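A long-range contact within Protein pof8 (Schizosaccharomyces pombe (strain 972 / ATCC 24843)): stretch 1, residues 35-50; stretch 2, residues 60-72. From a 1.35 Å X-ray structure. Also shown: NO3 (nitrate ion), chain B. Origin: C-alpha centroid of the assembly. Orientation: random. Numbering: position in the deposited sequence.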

ATOM      1  N   VAL A  35      -7.601   2.996  -5.524  1.00 17.42           N
ATOM      2  CA  VAL A  35      -7.419   4.188  -4.701  1.00 18.38           C
ATOM      3  C   VAL A  35      -6.554   5.223  -5.419  1.00 19.58           C
ATOM      4  O   VAL A  35      -6.884   6.419  -5.445  1.00 20.06           O
ATOM      5  CB  VAL A  35      -6.838   3.770  -3.336  1.00 20.32           C
ATOM      6  CG1 VAL A  35      -6.426   4.971  -2.514  1.00 23.84           C
ATOM      7  CG2 VAL A  35      -7.847   2.929  -2.571  1.00 19.63           C
ATOM      8  N   PHE A  36      -5.452   4.770  -6.025  1.00 21.20           N
ATOM      9  CA  PHE A  36      -4.539   5.649  -6.754  1.00 25.31           C
ATOM     10  C   PHE A  36      -5.281   6.439  -7.821  1.00 25.37           C
ATOM     11  O   PHE A  36      -5.058   7.646  -7.978  1.00 28.13           O
ATOM     12  CB  PHE A  36      -3.458   4.771  -7.402  1.00 25.23           C
ATOM     13  CG  PHE A  36      -2.203   5.498  -7.832  1.00 24.21           C
ATOM     14  CD1 PHE A  36      -2.183   6.238  -9.006  1.00 25.44           C
ATOM     15  CD2 PHE A  36      -1.027   5.381  -7.103  1.00 28.09           C
ATOM     16  CE1 PHE A  36      -1.023   6.875  -9.426  1.00 26.65           C
ATOM     17  CE2 PHE A  36       0.130   6.010  -7.515  1.00 25.74           C
ATOM     18  CZ  PHE A  36       0.133   6.764  -8.676  1.00 28.05           C
ATOM     19  N   SER A  37      -6.185   5.784  -8.553  1.00 27.19           N
ATOM     20  CA  SER A  37      -6.881   6.454  -9.646  1.00 29.00           C
ATOM     21  C   SER A  37      -7.815   7.556  -9.160  1.00 27.60           C
ATOM     22  O   SER A  37      -8.089   8.494  -9.919  1.00 32.05           O
ATOM     23  CB  SER A  37      -7.637   5.441 -10.509  1.00 36.60           C
ATOM     24  OG  SER A  37      -8.773   4.933  -9.838  1.00 39.34           O
ATOM     25  N   ARG A  38      -8.304   7.473  -7.919  1.00 24.66           N
ATOM     26  CA  ARG A  38      -9.078   8.569  -7.344  1.00 25.20           C
ATOM     27  C   ARG A  38      -8.204   9.725  -6.885  1.00 26.58           C
ATOM     28  O   ARG A  38      -8.712  10.836  -6.718  1.00 32.96           O
ATOM     29  CB  ARG A  38      -9.912   8.087  -6.153  1.00 25.66           C
ATOM     30  CG  ARG A  38     -11.298   7.586  -6.509  1.00 26.41           C
ATOM     31  CD  ARG A  38     -11.271   6.135  -6.887  1.00 29.96           C
ATOM     32  NE  ARG A  38     -12.481   5.761  -7.597  1.00 25.84           N
ATOM     33  CZ  ARG A  38     -12.546   4.767  -8.470  1.00 25.85           C
ATOM     34  NH1 ARG A  38     -11.461   4.038  -8.711  1.00 24.76           N
ATOM     35  NH2 ARG A  38     -13.691   4.508  -9.092  1.00 27.01           N
ATOM     36  N   GLN A  39      -6.907   9.494  -6.689  1.00 24.86           N
ATOM     37  CA  GLN A  39      -5.990  10.534  -6.242  1.00 26.70           C
ATOM     38  C   GLN A  39      -5.429  11.339  -7.405  1.00 30.84           C
ATOM     39  O   GLN A  39      -5.232  12.555  -7.283  1.00 34.07           O
ATOM     40  CB  GLN A  39      -4.852   9.902  -5.431  1.00 26.40           C
ATOM     41  CG  GLN A  39      -3.994  10.889  -4.671  1.00 32.98           C
ATOM     42  CD  GLN A  39      -4.778  11.633  -3.604  1.00 36.44           C
ATOM     43  OE1 GLN A  39      -5.848  11.187  -3.173  1.00 36.23           O
ATOM     44  NE2 GLN A  39      -4.243  12.759  -3.159  1.00 42.02           N
ATOM     45  N   THR A  40      -5.185  10.688  -8.541  1.00 32.21           N
ATOM     46  CA  THR A  40      -4.677  11.383  -9.711  1.00 37.89           C
ATOM     47  C   THR A  40      -4.982  10.559 -10.952  1.00 39.82           C
ATOM     48  O   THR A  40      -5.018   9.325 -10.908  1.00 38.99           O
ATOM     49  CB  THR A  40      -3.170  11.646  -9.603  1.00 39.75           C
ATOM     50  OG1 THR A  40      -2.738  12.417 -10.731  1.00 42.78           O
ATOM     51  CG2 THR A  40      -2.393  10.338  -9.567  1.00 40.65           C
ATOM     52  N   GLN A  41      -5.222  11.263 -12.053  1.00 44.55           N
ATOM     53  CA  GLN A  41      -5.318  10.652 -13.368  1.00 47.15           C
ATOM     54  C   GLN A  41      -4.105  10.963 -14.229  1.00 49.01           C
ATOM     55  O   GLN A  41      -4.077  10.576 -15.402  1.00 50.12           O
ATOM     56  CB  GLN A  41      -6.600  11.110 -14.074  1.00 47.66           C
ATOM     57  CG  GLN A  41      -7.856  10.396 -13.595  0.88 49.78           C
ATOM     58  CD  GLN A  41      -7.817   8.906 -13.867  0.81 50.82           C
ATOM     59  OE1 GLN A  41      -7.911   8.092 -12.949  0.94 50.76           O
ATOM     60  NE2 GLN A  41      -7.677   8.539 -15.135  0.94 50.89           N
ATOM     61  N   ASN A  42      -3.103  11.646 -13.672  1.00 49.80           N
ATOM     62  CA  ASN A  42      -1.943  12.065 -14.450  1.00 49.16           C
ATOM     63  C   ASN A  42      -0.967  10.917 -14.670  0.82 48.44           C
ATOM     64  O   ASN A  42      -0.390  10.790 -15.756  0.62 48.93           O
ATOM     65  CB  ASN A  42      -1.244  13.234 -13.755  1.00 49.15           C
ATOM     66  N   ILE A  43      -0.767  10.078 -13.659  1.00 46.34           N
ATOM     67  CA  ILE A  43       0.137   8.940 -13.754  1.00 45.36           C
ATOM     68  C   ILE A  43      -0.632   7.668 -13.434  1.00 43.75           C
ATOM     69  O   ILE A  43      -1.631   7.687 -12.707  1.00 44.59           O
ATOM     70  CB  ILE A  43       1.371   9.087 -12.836  1.00 44.73           C
ATOM     71  CG1 ILE A  43       0.938   9.328 -11.389  1.00 42.58           C
ATOM     72  CD1 ILE A  43       2.098   9.429 -10.420  1.00 43.95           C
ATOM     73  N   ALA A  44      -0.160   6.557 -13.987  1.00 40.93           N
ATOM     74  CA  ALA A  44      -0.782   5.264 -13.759  1.00 38.06           C
ATOM     75  C   ALA A  44      -0.243   4.633 -12.480  1.00 32.13           C
ATOM     76  O   ALA A  44       0.858   4.935 -12.018  1.00 30.98           O
ATOM     77  CB  ALA A  44      -0.539   4.332 -14.945  1.00 40.45           C
ATOM     78  N   CYS A  45      -1.042   3.745 -11.907  1.00 29.12           N
ATOM     79  CA  CYS A  45      -0.649   3.067 -10.682  1.00 24.95           C
ATOM     80  C   CYS A  45       0.344   1.967 -11.026  1.00 25.45           C
ATOM     81  O   CYS A  45      -0.006   1.005 -11.715  1.00 27.92           O
ATOM     82  CB  CYS A  45      -1.875   2.474 -10.006  1.00 25.18           C
ATOM     83  SG  CYS A  45      -1.507   1.696  -8.430  1.00 26.50           S
ATOM     84  N   GLU A  46       1.577   2.094 -10.544  1.00 26.02           N
ATOM     85  CA  GLU A  46       2.641   1.141 -10.866  1.00 26.78           C
ATOM     86  C   GLU A  46       3.300   0.608  -9.601  1.00 25.94           C
ATOM     87  O   GLU A  46       4.456   0.934  -9.296  1.00 25.87           O
ATOM     88  CB  GLU A  46       3.669   1.753 -11.820  1.00 29.68           C
ATOM     89  CG  GLU A  46       3.097   2.118 -13.187  1.00 32.98           C
ATOM     90  N   PRO A  47       2.594  -0.247  -8.849  1.00 25.44           N
ATOM     91  CA  PRO A  47       3.220  -0.915  -7.709  1.00 25.50           C
ATOM     92  C   PRO A  47       4.005  -2.098  -8.236  1.00 27.22           C
ATOM     93  O   PRO A  47       3.446  -3.170  -8.485  1.00 36.76           O
ATOM     94  CB  PRO A  47       2.022  -1.355  -6.860  1.00 25.60           C
ATOM     95  CG  PRO A  47       0.903  -1.529  -7.844  1.00 28.17           C
ATOM     96  CD  PRO A  47       1.204  -0.679  -9.053  1.00 24.24           C
ATOM     97  N   MET A  48       5.304  -1.899  -8.443  1.00 22.44           N
ATOM     98  CA  MET A  48       6.095  -2.900  -9.147  1.00 21.87           C
ATOM     99  C   MET A  48       6.140  -4.210  -8.376  1.00 21.20           C
ATOM    100  O   MET A  48       5.989  -5.291  -8.958  1.00 25.87           O
ATOM    101  CB  MET A  48       7.510  -2.392  -9.371  1.00 23.33           C
ATOM    102  CG  MET A  48       8.333  -3.378 -10.155  1.00 27.03           C
ATOM    103  SD  MET A  48       9.991  -2.776 -10.421  1.00 29.47           S
ATOM    104  CE  MET A  48       9.579  -1.111 -10.853  1.00 22.93           C
ATOM    105  N   TYR A  49       6.370  -4.139  -7.070  1.00 19.04           N
ATOM    106  CA  TYR A  49       6.405  -5.332  -6.239  1.00 18.48           C
ATOM    107  C   TYR A  49       5.591  -5.104  -4.982  1.00 18.57           C
ATOM    108  O   TYR A  49       5.592  -4.011  -4.409  1.00 18.65           O
ATOM    109  CB  TYR A  49       7.845  -5.720  -5.888  1.00 18.87           C
ATOM    110  CG  TYR A  49       8.665  -5.995  -7.123  1.00 19.10           C
ATOM    111  CD1 TYR A  49       8.327  -7.038  -7.978  1.00 24.59           C
ATOM    112  CD2 TYR A  49       9.753  -5.198  -7.458  1.00 17.48           C
ATOM    113  CE1 TYR A  49       9.056  -7.297  -9.121  1.00 24.99           C
ATOM    114  CE2 TYR A  49      10.505  -5.459  -8.599  1.00 18.01           C
ATOM    115  CZ  TYR A  49      10.138  -6.502  -9.433  1.00 21.43           C
ATOM    116  OH  TYR A  49      10.854  -6.778 -10.575  1.00 20.22           O
ATOM    117  N   ILE A  50       4.876  -6.140  -4.577  1.00 18.54           N
ATOM    118  CA  ILE A  50       4.091  -6.145  -3.358  1.00 19.22           C
ATOM    119  C   ILE A  50       4.653  -7.255  -2.490  1.00 19.98           C
ATOM    120  O   ILE A  50       4.603  -8.431  -2.872  1.00 23.09           O
ATOM    121  CB  ILE A  50       2.605  -6.376  -3.661  1.00 20.20           C
ATOM    122  CG1 ILE A  50       2.069  -5.236  -4.534  1.00 22.00           C
ATOM    123  CG2 ILE A  50       1.803  -6.527  -2.370  1.00 22.33           C
ATOM    124  CD1 ILE A  50       0.660  -5.463  -5.034  1.00 25.47           C
ATOM    125  N   ILE A  60       4.493  -4.310   2.217  1.00 15.77           N
ATOM    126  CA  ILE A  60       5.430  -3.284   1.760  1.00 16.20           C
ATOM    127  C   ILE A  60       5.343  -3.216   0.244  1.00 16.00           C
ATOM    128  O   ILE A  60       5.510  -4.233  -0.438  1.00 17.17           O
ATOM    129  CB  ILE A  60       6.871  -3.559   2.218  1.00 19.09           C
ATOM    130  CG1 ILE A  60       6.958  -3.520   3.747  1.00 23.51           C
ATOM    131  CG2 ILE A  60       7.822  -2.553   1.577  1.00 21.24           C
ATOM    132  CD1 ILE A  60       8.346  -3.779   4.294  1.00 26.86           C
ATOM    133  N   ILE A  61       5.067  -2.024  -0.280  1.00 16.09           N
ATOM    134  CA  ILE A  61       4.946  -1.801  -1.714  1.00 16.21           C
ATOM    135  C   ILE A  61       6.217  -1.127  -2.216  1.00 15.79           C
ATOM    136  O   ILE A  61       6.629  -0.086  -1.685  1.00 16.50           O
ATOM    137  CB  ILE A  61       3.720  -0.928  -2.044  1.00 17.12           C
ATOM    138  CG1 ILE A  61       2.486  -1.351  -1.230  1.00 19.37           C
ATOM    139  CG2 ILE A  61       3.452  -0.954  -3.550  1.00 19.33           C
ATOM    140  CD1 ILE A  61       2.068  -2.803  -1.429  1.00 19.80           C
ATOM    141  N   ARG A  62       6.838  -1.711  -3.240  1.00 15.52           N
ATOM    142  CA  ARG A  62       7.939  -1.079  -3.962  1.00 16.25           C
ATOM    143  C   ARG A  62       7.337  -0.447  -5.212  1.00 16.50           C
ATOM    144  O   ARG A  62       6.968  -1.150  -6.161  1.00 17.13           O
ATOM    145  CB  ARG A  62       9.021  -2.105  -4.314  1.00 18.11           C
ATOM    146  CG  ARG A  62      10.339  -1.520  -4.854  1.00 17.41           C
ATOM    147  CD  ARG A  62      10.251  -1.144  -6.332  1.00 17.87           C
ATOM    148  NE  ARG A  62      11.538  -1.266  -7.004  1.00 17.08           N
ATOM    149  CZ  ARG A  62      11.966  -0.498  -8.001  1.00 17.82           C
ATOM    150  NH1 ARG A  62      11.233   0.520  -8.445  1.00 19.09           N
ATOM    151  NH2 ARG A  62      13.148  -0.748  -8.549  1.00 18.37           N
ATOM    152  N   TRP A  63       7.242   0.881  -5.211  1.00 16.49           N
ATOM    153  CA  TRP A  63       6.657   1.605  -6.326  1.00 16.56           C
ATOM    154  C   TRP A  63       7.693   1.809  -7.422  1.00 16.04           C
ATOM    155  O   TRP A  63       8.902   1.739  -7.189  1.00 17.24           O
ATOM    156  CB  TRP A  63       6.120   2.951  -5.843  1.00 17.46           C
ATOM    157  CG  TRP A  63       4.939   2.769  -4.949  1.00 16.12           C
ATOM    158  CD1 TRP A  63       4.941   2.695  -3.579  1.00 17.17           C
ATOM    159  CD2 TRP A  63       3.580   2.605  -5.359  1.00 16.68           C
ATOM    160  NE1 TRP A  63       3.657   2.512  -3.116  1.00 17.70           N
ATOM    161  CE2 TRP A  63       2.804   2.440  -4.189  1.00 16.97           C
ATOM    162  CE3 TRP A  63       2.941   2.577  -6.604  1.00 19.17           C
ATOM    163  CZ2 TRP A  63       1.422   2.261  -4.229  1.00 17.08           C
ATOM    164  CZ3 TRP A  63       1.570   2.398  -6.645  1.00 21.45           C
ATOM    165  CH2 TRP A  63       0.823   2.240  -5.463  1.00 19.38           C
ATOM    166  N   LYS A  64       7.205   2.065  -8.637  1.00 18.01           N
ATOM    167  CA  LYS A  64       8.123   2.270  -9.753  1.00 18.68           C
ATOM    168  C   LYS A  64       9.003   3.497  -9.534  1.00 19.21           C
ATOM    169  O   LYS A  64      10.203   3.463  -9.832  1.00 21.54           O
ATOM    170  CB  LYS A  64       7.364   2.361 -11.078  1.00 21.06           C
ATOM    171  CG  LYS A  64       8.270   2.319 -12.300  1.00 24.51           C
ATOM    172  CD  LYS A  64       7.476   2.417 -13.591  1.00 27.44           C
ATOM    173  CE  LYS A  64       8.389   2.311 -14.801  1.00 33.88           C
ATOM    174  NZ  LYS A  64       7.630   2.382 -16.078  1.00 39.50           N
ATOM    175  N   THR A  65       8.427   4.588  -9.036  1.00 19.58           N
ATOM    176  CA  THR A  65       9.132   5.854  -8.862  1.00 19.52           C
ATOM    177  C   THR A  65       8.711   6.497  -7.551  1.00 20.36           C
ATOM    178  O   THR A  65       7.637   6.197  -7.020  1.00 19.06           O
ATOM    179  CB  THR A  65       8.838   6.851  -9.997  1.00 21.54           C
ATOM    180  OG1 THR A  65       7.501   7.354  -9.859  1.00 22.41           O
ATOM    181  CG2 THR A  65       9.032   6.214 -11.375  1.00 24.28           C
ATOM    182  N   PRO A  66       9.521   7.429  -7.024  1.00 20.63           N
ATOM    183  CA  PRO A  66       9.113   8.134  -5.795  1.00 20.43           C
ATOM    184  C   PRO A  66       7.802   8.889  -5.932  1.00 19.59           C
ATOM    185  O   PRO A  66       7.046   8.992  -4.957  1.00 20.90           O
ATOM    186  CB  PRO A  66      10.291   9.081  -5.524  1.00 21.75           C
ATOM    187  CG  PRO A  66      11.453   8.398  -6.146  1.00 22.15           C
ATOM    188  CD  PRO A  66      10.909   7.762  -7.402  1.00 22.26           C
ATOM    189  N   LEU A  67       7.500   9.407  -7.123  1.00 20.91           N
ATOM    190  CA  LEU A  67       6.229  10.096  -7.320  1.00 22.30           C
ATOM    191  C   LEU A  67       5.046   9.164  -7.087  1.00 20.89           C
ATOM    192  O   LEU A  67       4.041   9.570  -6.496  1.00 21.01           O
ATOM    193  CB  LEU A  67       6.171  10.713  -8.716  1.00 25.02           C
ATOM    194  CG  LEU A  67       4.881  11.483  -9.001  1.00 30.75           C
ATOM    195  CD1 LEU A  67       4.683  12.604  -7.982  1.00 32.45           C
ATOM    196  CD2 LEU A  67       4.875  12.024 -10.422  1.00 33.24           C
ATOM    197  N   HIS A  68       5.150   7.909  -7.541  1.00 20.59           N
ATOM    198  CA  HIS A  68       4.093   6.933  -7.279  1.00 18.87           C
ATOM    199  C   HIS A  68       3.918   6.705  -5.782  1.00 17.55           C
ATOM    200  O   HIS A  68       2.790   6.663  -5.276  1.00 18.42           O
ATOM    201  CB  HIS A  68       4.418   5.603  -7.959  1.00 19.70           C
ATOM    202  CG  HIS A  68       4.296   5.622  -9.451  1.00 23.86           C
ATOM    203  ND1 HIS A  68       5.381   5.782 -10.285  1.00 27.42           N
ATOM    204  CD2 HIS A  68       3.221   5.472 -10.259  1.00 26.39           C
ATOM    205  CE1 HIS A  68       4.977   5.746 -11.542  1.00 26.79           C
ATOM    206  NE2 HIS A  68       3.671   5.555 -11.554  1.00 27.71           N
ATOM    207  N   ALA A  69       5.031   6.545  -5.060  1.00 17.57           N
ATOM    208  CA  ALA A  69       4.948   6.315  -3.621  1.00 17.60           C
ATOM    209  C   ALA A  69       4.302   7.498  -2.913  1.00 17.87           C
ATOM    210  O   ALA A  69       3.465   7.316  -2.021  1.00 18.01           O
ATOM    211  CB  ALA A  69       6.331   6.023  -3.038  1.00 17.23           C
ATOM    212  N   GLU A  70       4.671   8.721  -3.304  1.00 19.60           N
ATOM    213  CA  GLU A  70       4.066   9.906  -2.699  1.00 21.27           C
ATOM    214  C   GLU A  70       2.573   9.975  -2.988  1.00 19.95           C
ATOM    215  O   GLU A  70       1.779  10.352  -2.115  1.00 20.48           O
ATOM    216  CB  GLU A  70       4.761  11.158  -3.235  1.00 25.45           C
ATOM    217  CG  GLU A  70       4.372  12.443  -2.516  1.00 33.59           C
ATOM    218  CD  GLU A  70       5.116  13.651  -3.045  1.00 48.91           C
ATOM    219  OE1 GLU A  70       5.245  13.777  -4.282  1.00 52.22           O
ATOM    220  OE2 GLU A  70       5.572  14.474  -2.224  1.00 57.52           O
ATOM    221  N   THR A  71       2.172   9.625  -4.213  1.00 19.11           N
ATOM    222  CA  THR A  71       0.755   9.625  -4.555  1.00 19.69           C
ATOM    223  C   THR A  71      -0.008   8.633  -3.683  1.00 18.86           C
ATOM    224  O   THR A  71      -1.123   8.915  -3.225  1.00 19.29           O
ATOM    225  CB  THR A  71       0.588   9.284  -6.039  1.00 21.72           C
ATOM    226  OG1 THR A  71       1.257  10.267  -6.841  1.00 25.08           O
ATOM    227  CG2 THR A  71      -0.882   9.213  -6.425  1.00 23.73           C
ATOM    228  N   CYS A  72       0.585   7.462  -3.442  1.00 19.13           N
ATOM    229  CA  CYS A  72      -0.036   6.473  -2.567  1.00 18.45           C
ATOM    230  C   CYS A  72      -0.229   7.032  -1.161  1.00 17.76           C
ATOM    231  O   CYS A  72      -1.312   6.906  -0.569  1.00 18.48           O
ATOM    232  CB  CYS A  72       0.836   5.219  -2.538  1.00 18.14           C
ATOM    233  SG  CYS A  72       0.274   3.962  -1.382  1.00 20.10           S
TER
HETATM  234  N   NO3 B 501      13.568  -4.203  -7.049  1.00 16.72           N
HETATM  235  O1  NO3 B 501      12.686  -3.816  -6.245  1.00 17.88           O
HETATM  236  O2  NO3 B 501      13.787  -5.431  -7.190  1.00 18.75           O
HETATM  237  O3  NO3 B 501      14.255  -3.379  -7.713  1.00 18.05           O

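Contacts between separate segments of a chain often follow a simple principle: a few backbone hydrogen bonds fix the register, and side chains of mixed character then fill the space that the register defines. This pair of stretches in pof8 is a compact example. The central exchange is between Tyr-49 and Arg-62, which face each other as an antiparallel hydrogen-bonded pair. Arg-62 N donates to Tyr-49 O at 2.9 Å, and Tyr-49 N donates to Arg-62 O at 3.2 Å; both bonds are nearly straight, at 161° and 168°. The same carbonyl, Tyr-49 O, also lies 3.5 Å from Ile-61 CA in a CA-H...O contact. Further along, beyond Pro-47, which has no amide hydrogen to offer, Lys-64 N donates to Glu-46 O at 3.0 Å, with a more bent angle of 143°.

The Arg-62 side chain shows how one guanidinium can serve several neighbours at once. Its NH1 donates to Trp-63 O at 2.9 Å, a bond back to the backbone of its own stretch, while Arg-62 NE and NH2 donate to nitrate O1 and O3 at 2.9 and 3.0 Å. The ion, probably from the crystallisation liquor, thus meets the edge of the group, and Met-48 CE lies over one face, 3.3 Å from Arg-62 NH1.

His-68 illustrates the same economy in an imidazole. Thr-65, at the N-cap position of the second helix, shares a hydrogen bond with it, Thr-65 OG1 to His-68 ND1 at 2.7 Å. At the ring's edge, His-68 NE2 lies 2.9 Å from Ala-44 O. Carbon covers both faces: Glu-46 CB sits over one, 4.1 Å from the centroid of the His-68 ring, and Ile-43 CD1 over the opposite one, 4.1 Å from His-68 CD2. A polar neighbour near the plane at NE2, a hydrogen bond at ND1 and carbon over both faces suit a flat polar ring in a buried site.

Packing then spreads outward from these anchors. Thr-71, whose CA-to-CB bond points toward the first stretch and whose OG1 donates to Leu-67 O at 2.9 Å within its own helix, packs its methyl there: Thr-71 CG2 stands 3.6 Å from the centroid of the Phe-36 ring, only 17° off the normal, and 3.7 Å from Thr-40 CG2. Ile-43 CD1 extends this patch, 3.7 Å from Leu-67 CG. The Phe-36 and Trp-63 rings are near parallel but slid apart, with 5.7 Å between the Phe-36 centroid and that of the Trp-63 six-membered ring, so they barely overlap. Instead, Pro-47 CB covers a face of that Trp-63 ring, 4.0 Å from its centroid, and Cys-45 SG approaches its edge, 3.6 Å from Trp-63 CZ3. Pro-47 CB also reaches Ile-61 CG2 at 3.6 Å, and Ile-50 CG2 meets Ile-61 CD1 at 3.9 Å, carrying the apolar layer on to the side of the sheet where Ile-50 and Ile-61 lie.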